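Local coordinates for leucine-rich repeat protein (Bacteroides thetaiotaomicron, PDB 4ECN) that is of unknown function but, as an extracellular leucine-rich repeat protein, probably binds other proteins through its long, curved solenoid, at residues I607-E612 and N662-M667; N636-K641 and G647-S652; K671-S676 and T690-T695. All blocks are in the same frame, centred on the assembly; numbering follows the deposited sequence.

Interaction 1 of 3, residues I607-E612 and N662-M667; sequences IEEIPE and NISCSM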
ATOM      1  N   ILE A 607      11.835  22.513 -15.232  1.00 49.58           N
ATOM      2  CA  ILE A 607      11.104  23.078 -16.363  1.00 49.27           C
ATOM      3  C   ILE A 607      11.214  24.598 -16.280  1.00 55.16           C
ATOM      4  O   ILE A 607      10.991  25.160 -15.208  1.00 55.15           O
ATOM      5  CB  ILE A 607       9.636  22.555 -16.344  1.00 50.69           C
ATOM      6  CG1 ILE A 607       9.629  21.005 -16.465  1.00 51.00           C
ATOM      7  CG2 ILE A 607       8.780  23.215 -17.425  1.00 49.00           C
ATOM      8  CD1 ILE A 607       8.496  20.265 -15.754  1.00 58.69           C
ATOM      9  N   GLU A 608      11.612  25.247 -17.398  1.00 52.85           N
ATOM     10  CA  GLU A 608      11.805  26.703 -17.511  1.00 52.75           C
ATOM     11  C   GLU A 608      10.600  27.378 -18.140  1.00 56.76           C
ATOM     12  O   GLU A 608      10.294  28.534 -17.806  1.00 56.39           O
ATOM     13  CB  GLU A 608      13.055  27.036 -18.352  1.00 55.30           C
ATOM     14  CG  GLU A 608      14.374  26.446 -17.864  1.00 67.74           C
ATOM     15  CD  GLU A 608      15.576  26.782 -18.728  1.00 92.58           C
ATOM     16  OE1 GLU A 608      15.855  27.989 -18.918  1.00 86.67           O
ATOM     17  OE2 GLU A 608      16.248  25.837 -19.200  1.00 90.42           O
ATOM     18  N   GLU A 609       9.958  26.676 -19.104  1.00 53.75           N
ATOM     19  CA  GLU A 609       8.764  27.128 -19.827  1.00 54.03           C
ATOM     20  C   GLU A 609       7.837  25.967 -20.152  1.00 56.76           C
ATOM     21  O   GLU A 609       8.307  24.873 -20.490  1.00 57.81           O
ATOM     22  CB  GLU A 609       9.120  27.870 -21.136  1.00 56.75           C
ATOM     23  CG  GLU A 609       9.589  29.303 -20.917  1.00 72.02           C
ATOM     24  CD  GLU A 609       9.376  30.247 -22.082  1.00 96.59           C
ATOM     25  OE1 GLU A 609       8.211  30.649 -22.315  1.00 90.76           O
ATOM     26  OE2 GLU A 609      10.382  30.650 -22.711  1.00 89.58           O
ATOM     27  N   ILE A 610       6.516  26.221 -20.085  1.00 50.58           N
ATOM     28  CA  ILE A 610       5.465  25.246 -20.429  1.00 49.05           C
ATOM     29  C   ILE A 610       4.886  25.660 -21.806  1.00 54.51           C
ATOM     30  O   ILE A 610       4.527  26.830 -21.955  1.00 55.27           O
ATOM     31  CB  ILE A 610       4.395  25.172 -19.302  1.00 49.73           C
ATOM     32  CG1 ILE A 610       5.027  24.690 -17.995  1.00 48.77           C
ATOM     33  CG2 ILE A 610       3.239  24.280 -19.689  1.00 49.50           C
ATOM     34  CD1 ILE A 610       4.259  24.973 -16.787  1.00 53.69           C
ATOM     35  N   PRO A 611       4.844  24.764 -22.827  1.00 51.35           N
ATOM     36  CA  PRO A 611       4.310  25.161 -24.157  1.00 52.74           C
ATOM     37  C   PRO A 611       2.868  25.691 -24.091  1.00 60.42           C
ATOM     38  O   PRO A 611       2.057  25.106 -23.370  1.00 59.92           O
ATOM     39  CB  PRO A 611       4.363  23.863 -24.961  1.00 54.58           C
ATOM     40  CG  PRO A 611       5.362  23.020 -24.257  1.00 58.22           C
ATOM     41  CD  PRO A 611       5.252  23.347 -22.814  1.00 52.57           C
ATOM     42  N   GLU A 612       2.547  26.805 -24.830  1.00 59.50           N
ATOM     43  CA  GLU A 612       1.223  27.490 -24.824  1.00 59.46           C
ATOM     44  C   GLU A 612       0.089  26.500 -25.252  1.00 64.27           C
ATOM     45  O   GLU A 612      -1.090  26.733 -24.940  1.00 64.72           O
ATOM     46  CB  GLU A 612       1.245  28.757 -25.724  1.00 61.51           C
ATOM     47  CG  GLU A 612       0.211  29.836 -25.367  1.00 72.87           C
ATOM     48  CD  GLU A 612       0.552  31.312 -25.606  1.00 94.49           C
ATOM     49  OE1 GLU A 612       1.742  31.689 -25.478  1.00 77.16           O
ATOM     50  OE2 GLU A 612      -0.394  32.113 -25.804  1.00 84.52           O
ATOM     51  N   ASN A 662       5.809  38.845 -15.647  1.00 45.14           N
ATOM     52  CA  ASN A 662       5.320  37.552 -15.139  1.00 43.34           C
ATOM     53  C   ASN A 662       4.735  36.633 -16.245  1.00 45.34           C
ATOM     54  O   ASN A 662       4.609  35.439 -15.997  1.00 44.44           O
ATOM     55  CB  ASN A 662       4.260  37.774 -14.046  1.00 40.43           C
ATOM     56  CG  ASN A 662       4.659  38.721 -12.919  1.00 53.12           C
ATOM     57  OD1 ASN A 662       3.843  39.539 -12.484  1.00 54.55           O
ATOM     58  ND2 ASN A 662       5.917  38.685 -12.444  1.00 34.12           N
ATOM     59  N   ILE A 663       4.424  37.157 -17.445  1.00 42.44           N
ATOM     60  CA  ILE A 663       3.899  36.366 -18.580  1.00 42.81           C
ATOM     61  C   ILE A 663       4.760  36.601 -19.852  1.00 49.61           C
ATOM     62  O   ILE A 663       5.298  37.698 -20.032  1.00 49.83           O
ATOM     63  CB  ILE A 663       2.398  36.665 -18.863  1.00 44.81           C
ATOM     64  CG1 ILE A 663       2.137  38.189 -19.096  1.00 44.71           C
ATOM     65  CG2 ILE A 663       1.531  36.083 -17.740  1.00 42.84           C
ATOM     66  CD1 ILE A 663       0.763  38.590 -19.688  1.00 49.22           C
ATOM     67  N   SER A 664       4.891  35.577 -20.725  1.00 47.83           N
ATOM     68  CA  SER A 664       5.692  35.706 -21.965  1.00 49.17           C
ATOM     69  C   SER A 664       4.878  36.303 -23.148  1.00 57.29           C
ATOM     70  O   SER A 664       5.475  36.845 -24.078  1.00 58.31           O
ATOM     71  CB  SER A 664       6.283  34.364 -22.385  1.00 51.05           C
ATOM     72  OG  SER A 664       5.343  33.311 -22.257  1.00 62.65           O
ATOM     73  N   CYS A 665       3.536  36.226 -23.105  1.00 55.39           N
ATOM     74  CA  CYS A 665       2.675  36.749 -24.171  1.00 56.55           C
ATOM     75  C   CYS A 665       2.290  38.211 -23.895  1.00 62.23           C
ATOM     76  O   CYS A 665       2.553  38.737 -22.813  1.00 61.70           O
ATOM     77  CB  CYS A 665       1.429  35.875 -24.334  1.00 56.82           C
ATOM     78  SG  CYS A 665       0.286  35.910 -22.924  1.00 59.77           S
ATOM     79  N   SER A 666       1.627  38.848 -24.873  1.00 60.76           N
ATOM     80  CA  SER A 666       1.119  40.209 -24.759  1.00 61.20           C
ATOM     81  C   SER A 666      -0.104  40.235 -23.830  1.00 66.37           C
ATOM     82  O   SER A 666      -0.739  39.200 -23.616  1.00 66.89           O
ATOM     83  CB  SER A 666       0.769  40.760 -26.136  1.00 66.01           C
ATOM     84  OG  SER A 666      -0.199  39.953 -26.783  1.00 75.53           O
HETATM   85  N   MSE A 667      -0.434  41.404 -23.278  1.00 62.10           N
HETATM   86  CA  MSE A 667      -1.570  41.544 -22.379  1.00 60.97           C
HETATM   87  C   MSE A 667      -2.890  41.228 -23.116  1.00 67.76           C
HETATM   88  O   MSE A 667      -3.809  40.632 -22.542  1.00 66.85           O
HETATM   89  CB  MSE A 667      -1.570  42.968 -21.816  1.00 62.83           C
HETATM   90  CG  MSE A 667      -2.622  43.216 -20.746  1.00 69.13           C
HETATM   91 SE   MSE A 667      -2.433  42.044 -19.204  0.75 75.79          SE
HETATM   92  CE  MSE A 667      -4.238  41.450 -19.060  1.00 71.80           C
TER
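The carboxylate ends of Glu-609 and Glu-612 come close to Ser-664 and Cys-665 between two loops of a leucine-rich repeat solenoid. The first loop joins strands 596-601 and 616-617, the second strands 646-650 and 675-679. The backbones stay well apart, with CA of Glu-609 and CA of Ser-664 9.4 Å from each other, and only 97 Å² is buried, so side chains alone span the gap.

The polar approach belongs to Glu-609. Its CG lies beside the backbone N and anti to the carbonyl carbon (chi1 -78°), and the chain runs extended beyond it, which brings OE1 to 3.9 Å from OG of Ser-664. No hydrogen bond crosses between the loops, so this is proximity at an exposed surface.

The second approach sets a carboxylate against a carbon. CB of both Glu-612 and Cys-665 points across the gap, but the approach there is loose.

Asn-636, in the loop between, lies against Cys-665. The two carboxylate oxygens of Glu-612 have different neighbours, OE2 taking a weak hydrogen bond from ND2 of Asn-636 and OE1 resting 4.4 Å from CB of Cys-665.

Interaction 2 of 3, residues N636-K641 and G647-S652; sequences NIFNAK and GSVDFS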
ATOM      1  N   ASN A 636       0.306  30.619 -20.491  1.00 46.78           N
ATOM      2  CA  ASN A 636      -1.031  31.028 -20.942  1.00 46.78           C
ATOM      3  C   ASN A 636      -1.847  29.789 -21.426  1.00 52.99           C
ATOM      4  O   ASN A 636      -2.308  29.734 -22.581  1.00 54.97           O
ATOM      5  CB  ASN A 636      -0.922  32.086 -22.042  1.00 42.51           C
ATOM      6  CG  ASN A 636      -2.209  32.819 -22.299  1.00 61.28           C
ATOM      7  OD1 ASN A 636      -3.115  32.870 -21.460  1.00 63.64           O
ATOM      8  ND2 ASN A 636      -2.295  33.461 -23.439  1.00 50.13           N
ATOM      9  N   ILE A 637      -2.041  28.804 -20.514  1.00 46.71           N
ATOM     10  CA  ILE A 637      -2.735  27.555 -20.821  1.00 45.12           C
ATOM     11  C   ILE A 637      -4.094  27.448 -20.092  1.00 48.53           C
ATOM     12  O   ILE A 637      -4.697  26.371 -20.105  1.00 48.09           O
ATOM     13  CB  ILE A 637      -1.839  26.336 -20.488  1.00 47.16           C
ATOM     14  CG1 ILE A 637      -1.340  26.353 -19.030  1.00 46.01           C
ATOM     15  CG2 ILE A 637      -0.681  26.234 -21.488  1.00 48.67           C
ATOM     16  CD1 ILE A 637      -0.787  25.005 -18.532  1.00 49.41           C
ATOM     17  N   PHE A 638      -4.597  28.557 -19.513  1.00 45.18           N
ATOM     18  CA  PHE A 638      -5.886  28.581 -18.804  1.00 44.58           C
ATOM     19  C   PHE A 638      -6.801  29.629 -19.432  1.00 49.33           C
ATOM     20  O   PHE A 638      -6.365  30.323 -20.340  1.00 50.38           O
ATOM     21  CB  PHE A 638      -5.691  28.847 -17.300  1.00 45.27           C
ATOM     22  CG  PHE A 638      -4.570  28.047 -16.676  1.00 45.90           C
ATOM     23  CD1 PHE A 638      -4.722  26.696 -16.411  1.00 47.50           C
ATOM     24  CD2 PHE A 638      -3.356  28.646 -16.367  1.00 47.73           C
ATOM     25  CE1 PHE A 638      -3.684  25.958 -15.844  1.00 47.83           C
ATOM     26  CE2 PHE A 638      -2.313  27.898 -15.812  1.00 49.88           C
ATOM     27  CZ  PHE A 638      -2.489  26.561 -15.548  1.00 47.04           C
ATOM     28  N   ASN A 639      -8.072  29.707 -19.005  1.00 45.42           N
ATOM     29  CA  ASN A 639      -9.019  30.684 -19.537  1.00 46.46           C
ATOM     30  C   ASN A 639      -9.918  31.162 -18.422  1.00 52.97           C
ATOM     31  O   ASN A 639     -10.664  30.367 -17.876  1.00 54.05           O
ATOM     32  CB  ASN A 639      -9.839  30.102 -20.696  1.00 47.87           C
ATOM     33  CG  ASN A 639     -10.708  31.086 -21.466  1.00 67.15           C
ATOM     34  OD1 ASN A 639     -10.586  32.321 -21.371  1.00 61.32           O
ATOM     35  ND2 ASN A 639     -11.586  30.539 -22.294  1.00 58.80           N
ATOM     36  N   ALA A 640      -9.852  32.452 -18.080  1.00 49.79           N
ATOM     37  CA  ALA A 640     -10.654  33.026 -17.012  1.00 49.52           C
ATOM     38  C   ALA A 640     -12.114  33.190 -17.446  1.00 56.13           C
ATOM     39  O   ALA A 640     -12.991  33.403 -16.596  1.00 55.93           O
ATOM     40  CB  ALA A 640     -10.070  34.359 -16.596  1.00 49.90           C
ATOM     41  N   LYS A 641     -12.372  33.084 -18.774  1.00 54.15           N
ATOM     42  CA  LYS A 641     -13.708  33.178 -19.368  1.00 55.12           C
ATOM     43  C   LYS A 641     -14.443  31.807 -19.279  1.00 60.22           C
ATOM     44  O   LYS A 641     -15.619  31.705 -19.667  1.00 61.58           O
ATOM     45  CB  LYS A 641     -13.636  33.685 -20.828  1.00 58.30           C
ATOM     46  CG  LYS A 641     -13.527  35.215 -20.905  1.00 76.24           C
ATOM     47  CD  LYS A 641     -13.604  35.826 -22.314  1.00 84.09           C
ATOM     48  CE  LYS A 641     -12.303  35.787 -23.088  1.00 97.81           C
ATOM     49  NZ  LYS A 641     -12.421  36.462 -24.412  1.00107.73           N
ATOM     50  N   GLY A 647     -10.018  24.507  -8.579  1.00 40.62           N
ATOM     51  CA  GLY A 647      -9.739  24.788  -7.177  1.00 40.36           C
ATOM     52  C   GLY A 647      -8.483  25.620  -6.978  1.00 46.71           C
ATOM     53  O   GLY A 647      -8.489  26.569  -6.177  1.00 47.94           O
ATOM     54  N   SER A 648      -7.393  25.290  -7.724  1.00 42.34           N
ATOM     55  CA  SER A 648      -6.129  25.997  -7.567  1.00 42.11           C
ATOM     56  C   SER A 648      -5.034  25.673  -8.632  1.00 48.73           C
ATOM     57  O   SER A 648      -5.049  24.614  -9.273  1.00 49.53           O
ATOM     58  CB  SER A 648      -5.539  25.646  -6.204  1.00 43.67           C
ATOM     59  OG  SER A 648      -5.394  24.242  -6.032  1.00 45.48           O
ATOM     60  N   VAL A 649      -4.046  26.580  -8.746  1.00 43.59           N
ATOM     61  CA  VAL A 649      -2.836  26.372  -9.527  1.00 43.06           C
ATOM     62  C   VAL A 649      -1.691  26.630  -8.585  1.00 45.11           C
ATOM     63  O   VAL A 649      -1.737  27.631  -7.853  1.00 47.05           O
ATOM     64  CB  VAL A 649      -2.722  27.181 -10.836  1.00 48.03           C
ATOM     65  CG1 VAL A 649      -3.658  26.640 -11.891  1.00 48.62           C
ATOM     66  CG2 VAL A 649      -2.943  28.674 -10.613  1.00 48.12           C
ATOM     67  N   ASP A 650      -0.701  25.722  -8.533  1.00 36.68           N
ATOM     68  CA  ASP A 650       0.462  25.895  -7.655  1.00 34.96           C
ATOM     69  C   ASP A 650       1.732  26.153  -8.485  1.00 39.78           C
ATOM     70  O   ASP A 650       2.249  25.264  -9.190  1.00 39.18           O
ATOM     71  CB  ASP A 650       0.659  24.684  -6.724  1.00 36.23           C
ATOM     72  CG  ASP A 650       1.848  24.754  -5.765  1.00 46.86           C
ATOM     73  OD1 ASP A 650       2.336  25.895  -5.481  1.00 44.66           O
ATOM     74  OD2 ASP A 650       2.261  23.683  -5.254  1.00 53.52           O
ATOM     75  N   PHE A 651       2.235  27.385  -8.377  1.00 37.48           N
ATOM     76  CA  PHE A 651       3.448  27.815  -9.064  1.00 37.88           C
ATOM     77  C   PHE A 651       4.511  28.249  -8.065  1.00 39.71           C
ATOM     78  O   PHE A 651       5.407  29.012  -8.414  1.00 40.14           O
ATOM     79  CB  PHE A 651       3.129  28.963 -10.031  1.00 40.45           C
ATOM     80  CG  PHE A 651       2.278  28.602 -11.218  1.00 42.13           C
ATOM     81  CD1 PHE A 651       2.818  27.907 -12.291  1.00 46.77           C
ATOM     82  CD2 PHE A 651       0.976  29.059 -11.318  1.00 44.19           C
ATOM     83  CE1 PHE A 651       2.052  27.618 -13.412  1.00 48.67           C
ATOM     84  CE2 PHE A 651       0.204  28.775 -12.443  1.00 48.27           C
ATOM     85  CZ  PHE A 651       0.740  28.042 -13.477  1.00 47.53           C
ATOM     86  N   SER A 652       4.416  27.768  -6.828  1.00 35.41           N
ATOM     87  CA  SER A 652       5.386  28.105  -5.791  1.00 35.26           C
ATOM     88  C   SER A 652       6.765  27.538  -6.140  1.00 39.70           C
ATOM     89  O   SER A 652       6.856  26.563  -6.880  1.00 38.75           O
ATOM     90  CB  SER A 652       4.929  27.593  -4.422  1.00 37.83           C
ATOM     91  OG  SER A 652       4.780  26.182  -4.380  1.00 43.97           O
TER
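Phe-638 points its ring at Val-649 and Phe-651, all three buried inside the leucine-rich repeat solenoid, Val-649 on strand 646-650 and Phe-651 just after it. Here the packing is close. CZ of Phe-638 lies 3.8 Å from CG1 of Val-649, an off-centre CH-pi contact with this methyl 4.3 Å from the ring centroid and 28° off its normal. Phe-651 comes from the opposite direction and meets the same ring edge to edge, its CZ 3.8 Å from CE2 of Phe-638. With CG beside the backbone N (chi1 -45°), the Phe-638 ring has CG1 of Ile-637 over one face, 3.6 Å above the plane. The ring of Phe-617 and the side chain of Leu-624 extend this interior.

The outer end of 636-641 is looser: Lys-641 is exposed, and its backbone N gives only a weak hydrogen bond to OD1 of Asn-639. Cutting Phe-638 back to an alanine would probably take the ring from Val-649 CG1 and the Phe-651 edge and open a gap between loop and strand.

No hydrogen bond joins the two segments, which implies that buried apolar surface holds them together, while Asp-650, in an Asx turn with Ser-652 N, is satisfied away from the rings.

Interaction 3 of 3, residues K671-S676 and T690-T695; sequences KGINAS and TELFAT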
ATOM      1  N   LYS A 671      -5.178  35.217 -21.376  1.00 51.70           N
ATOM      2  CA  LYS A 671      -6.536  34.694 -21.091  1.00 50.23           C
ATOM      3  C   LYS A 671      -6.880  34.552 -19.586  1.00 49.85           C
ATOM      4  O   LYS A 671      -8.015  34.207 -19.261  1.00 47.58           O
ATOM      5  CB  LYS A 671      -6.708  33.285 -21.722  1.00 52.79           C
ATOM      6  CG  LYS A 671      -6.546  33.181 -23.244  1.00 62.65           C
ATOM      7  CD  LYS A 671      -6.568  31.721 -23.768  1.00 68.26           C
ATOM      8  CE  LYS A 671      -5.328  30.886 -23.446  1.00 74.75           C
ATOM      9  NZ  LYS A 671      -5.433  29.468 -23.898  1.00 76.62           N
ATOM     10  N   GLY A 672      -5.910  34.760 -18.701  1.00 46.10           N
ATOM     11  CA  GLY A 672      -6.103  34.621 -17.258  1.00 45.19           C
ATOM     12  C   GLY A 672      -6.144  33.182 -16.776  1.00 49.31           C
ATOM     13  O   GLY A 672      -5.846  32.263 -17.547  1.00 50.41           O
ATOM     14  N   ILE A 673      -6.516  32.976 -15.490  1.00 44.08           N
ATOM     15  CA  ILE A 673      -6.605  31.665 -14.824  1.00 43.13           C
ATOM     16  C   ILE A 673      -7.994  31.489 -14.185  1.00 49.34           C
ATOM     17  O   ILE A 673      -8.414  32.327 -13.375  1.00 49.02           O
ATOM     18  CB  ILE A 673      -5.487  31.467 -13.738  1.00 44.99           C
ATOM     19  CG1 ILE A 673      -4.075  31.933 -14.202  1.00 44.44           C
ATOM     20  CG2 ILE A 673      -5.482  30.026 -13.168  1.00 45.50           C
ATOM     21  CD1 ILE A 673      -2.991  31.868 -13.165  1.00 39.73           C
ATOM     22  N   ASN A 674      -8.673  30.367 -14.493  1.00 46.51           N
ATOM     23  CA  ASN A 674      -9.976  30.046 -13.918  1.00 46.04           C
ATOM     24  C   ASN A 674      -9.771  29.178 -12.662  1.00 49.47           C
ATOM     25  O   ASN A 674     -10.003  27.975 -12.694  1.00 50.10           O
ATOM     26  CB  ASN A 674     -10.857  29.362 -14.959  1.00 47.92           C
ATOM     27  CG  ASN A 674     -10.233  28.143 -15.602  1.00 61.60           C
ATOM     28  OD1 ASN A 674      -9.177  28.200 -16.235  1.00 54.15           O
ATOM     29  ND2 ASN A 674     -10.888  27.013 -15.457  1.00 55.71           N
ATOM     30  N   ALA A 675      -9.299  29.791 -11.561  1.00 44.32           N
ATOM     31  CA  ALA A 675      -8.998  29.093 -10.314  1.00 42.57           C
ATOM     32  C   ALA A 675      -9.192  29.995  -9.109  1.00 45.43           C
ATOM     33  O   ALA A 675      -8.842  31.179  -9.155  1.00 43.53           O
ATOM     34  CB  ALA A 675      -7.573  28.568 -10.330  1.00 43.03           C
ATOM     35  N   SER A 676      -9.745  29.414  -8.016  1.00 41.65           N
ATOM     36  CA  SER A 676     -10.039  30.123  -6.772  1.00 40.30           C
ATOM     37  C   SER A 676      -8.764  30.500  -6.032  1.00 41.60           C
ATOM     38  O   SER A 676      -8.710  31.587  -5.483  1.00 40.66           O
ATOM     39  CB  SER A 676     -10.924  29.270  -5.874  1.00 44.05           C
ATOM     40  OG  SER A 676     -12.098  28.857  -6.559  1.00 51.36           O
ATOM     41  N   THR A 690      -1.086  42.184 -11.930  1.00 42.52           N
ATOM     42  CA  THR A 690      -2.299  42.895 -12.385  1.00 43.19           C
ATOM     43  C   THR A 690      -3.014  42.082 -13.495  1.00 47.31           C
ATOM     44  O   THR A 690      -4.244  41.981 -13.519  1.00 47.04           O
ATOM     45  CB  THR A 690      -1.890  44.294 -12.896  1.00 48.01           C
ATOM     46  OG1 THR A 690      -1.157  44.965 -11.870  1.00 47.13           O
ATOM     47  CG2 THR A 690      -3.076  45.139 -13.332  1.00 44.14           C
ATOM     48  N   GLU A 691      -2.201  41.481 -14.373  1.00 43.17           N
ATOM     49  CA  GLU A 691      -2.539  40.602 -15.490  1.00 43.06           C
ATOM     50  C   GLU A 691      -3.607  39.582 -15.123  1.00 45.55           C
ATOM     51  O   GLU A 691      -4.379  39.177 -15.986  1.00 46.74           O
ATOM     52  CB  GLU A 691      -1.278  39.848 -15.942  1.00 44.58           C
ATOM     53  CG  GLU A 691      -0.023  40.712 -15.996  1.00 57.84           C
ATOM     54  CD  GLU A 691       0.858  40.746 -14.762  1.00 74.79           C
ATOM     55  OE1 GLU A 691       1.445  39.692 -14.428  1.00 53.17           O
ATOM     56  OE2 GLU A 691       1.052  41.846 -14.196  1.00 76.42           O
ATOM     57  N   LEU A 692      -3.618  39.127 -13.860  1.00 38.86           N
ATOM     58  CA  LEU A 692      -4.580  38.155 -13.381  1.00 37.79           C
ATOM     59  C   LEU A 692      -5.959  38.788 -13.182  1.00 44.95           C
ATOM     60  O   LEU A 692      -6.963  38.196 -13.533  1.00 46.63           O
ATOM     61  CB  LEU A 692      -4.091  37.553 -12.068  1.00 36.60           C
ATOM     62  CG  LEU A 692      -2.804  36.733 -12.098  1.00 40.28           C
ATOM     63  CD1 LEU A 692      -2.389  36.315 -10.686  1.00 40.06           C
ATOM     64  CD2 LEU A 692      -2.951  35.510 -12.958  1.00 39.69           C
ATOM     65  N   PHE A 693      -6.009  39.992 -12.646  1.00 42.13           N
ATOM     66  CA  PHE A 693      -7.238  40.691 -12.330  1.00 42.32           C
ATOM     67  C   PHE A 693      -7.826  41.339 -13.586  1.00 45.79           C
ATOM     68  O   PHE A 693      -9.032  41.207 -13.846  1.00 44.88           O
ATOM     69  CB  PHE A 693      -6.946  41.719 -11.225  1.00 44.45           C
ATOM     70  CG  PHE A 693      -6.427  41.006  -9.993  1.00 45.82           C
ATOM     71  CD1 PHE A 693      -7.298  40.315  -9.153  1.00 49.18           C
ATOM     72  CD2 PHE A 693      -5.063  40.926  -9.741  1.00 47.86           C
ATOM     73  CE1 PHE A 693      -6.815  39.589  -8.063  1.00 49.81           C
ATOM     74  CE2 PHE A 693      -4.581  40.202  -8.650  1.00 50.84           C
ATOM     75  CZ  PHE A 693      -5.461  39.557  -7.802  1.00 48.95           C
ATOM     76  N   ALA A 694      -6.960  41.975 -14.396  1.00 41.46           N
ATOM     77  CA  ALA A 694      -7.324  42.603 -15.656  1.00 40.16           C
ATOM     78  C   ALA A 694      -8.029  41.607 -16.567  1.00 45.08           C
ATOM     79  O   ALA A 694      -8.929  42.010 -17.294  1.00 46.04           O
ATOM     80  CB  ALA A 694      -6.089  43.153 -16.330  1.00 40.52           C
ATOM     81  N   THR A 695      -7.688  40.303 -16.468  1.00 41.66           N
ATOM     82  CA  THR A 695      -8.280  39.238 -17.292  1.00 42.16           C
ATOM     83  C   THR A 695      -9.516  38.570 -16.607  1.00 46.55           C
ATOM     84  O   THR A 695     -10.030  37.555 -17.105  1.00 46.75           O
ATOM     85  CB  THR A 695      -7.237  38.174 -17.644  1.00 45.46           C
ATOM     86  OG1 THR A 695      -6.567  37.743 -16.469  1.00 44.59           O
ATOM     87  CG2 THR A 695      -6.234  38.663 -18.620  1.00 43.01           C
TER
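Ile-673 and Leu-692 meet through branch ends: CD1 of Ile-673 is 3.6 Å from CD2 of Leu-692, and the two side chains cross obliquely. CG1 of Ile-673 follows at 4.0 Å from the same Leu-692 CD2, so a single methyl takes up the end of the isoleucine. Beside this apolar pair, Thr-695 lies over the backbone of Gly-672, with OG1 3.3 Å and CB 3.7 Å from CA of Gly-672, where the CA atoms of Gly-672 and Thr-695 are 5.1 Å apart.

The second shell explains these positions. Gly-672 has a positive phi (76°), which by itself favours glycine, and a beta carbon there would point at Thr-695. In Thr-695, OG1 sits between the backbone N and the carbonyl carbon (chi1 51°). That turns it back to the helix end, 2.7 Å from O of Glu-691 and 3.0 Å from O of Leu-692; which carbonyl takes its one proton is not settled. The helix 690-694 is only weakly bonded, though N of Ala-694 bonds to O of Thr-690 at 2.9 Å.

Further out, OG of Ser-697 is hydrogen-bonded to both O of Leu-692 and N of Ile-673, bridging the segments, and Tyr-670 packs on Leu-692 and Thr-695. The contact lies within a beta-alpha-beta crossover of the leucine-rich repeat solenoid, in which helix 690-694 links parallel strands 675-679 and 701-703. The lack of a direct hydrogen bond between the segments implies that apolar packing seats the helix; Ser-697 OG adds an indirect polar bridge, and the Thr-695 hydroxyl lies close to the carbonyls at the helix end.

In the fold
Interactions 2 and 3 are buried and both reach the same parallel sheet, in which strands 646-650 and 675-679 are neighbours; their centres lie about 8 Å apart. Interaction 1 is a surface contact between loops, its centre about 12 Å from that of interaction 2, which is nested inside the chain loop it closes. The chemistry follows this placing: carboxylate and hydroxyl ends outside, aromatic carbon in interaction 2, and aliphatic carbon with a threonine against a glycine in interaction 3. Asn-636 ties the three together, reaching the first loop with ND2 and N of Lys-671 with OD1. Selenomethionine Met-667 packs on Thr-695 and Ala-694, joining interactions 1 and 3.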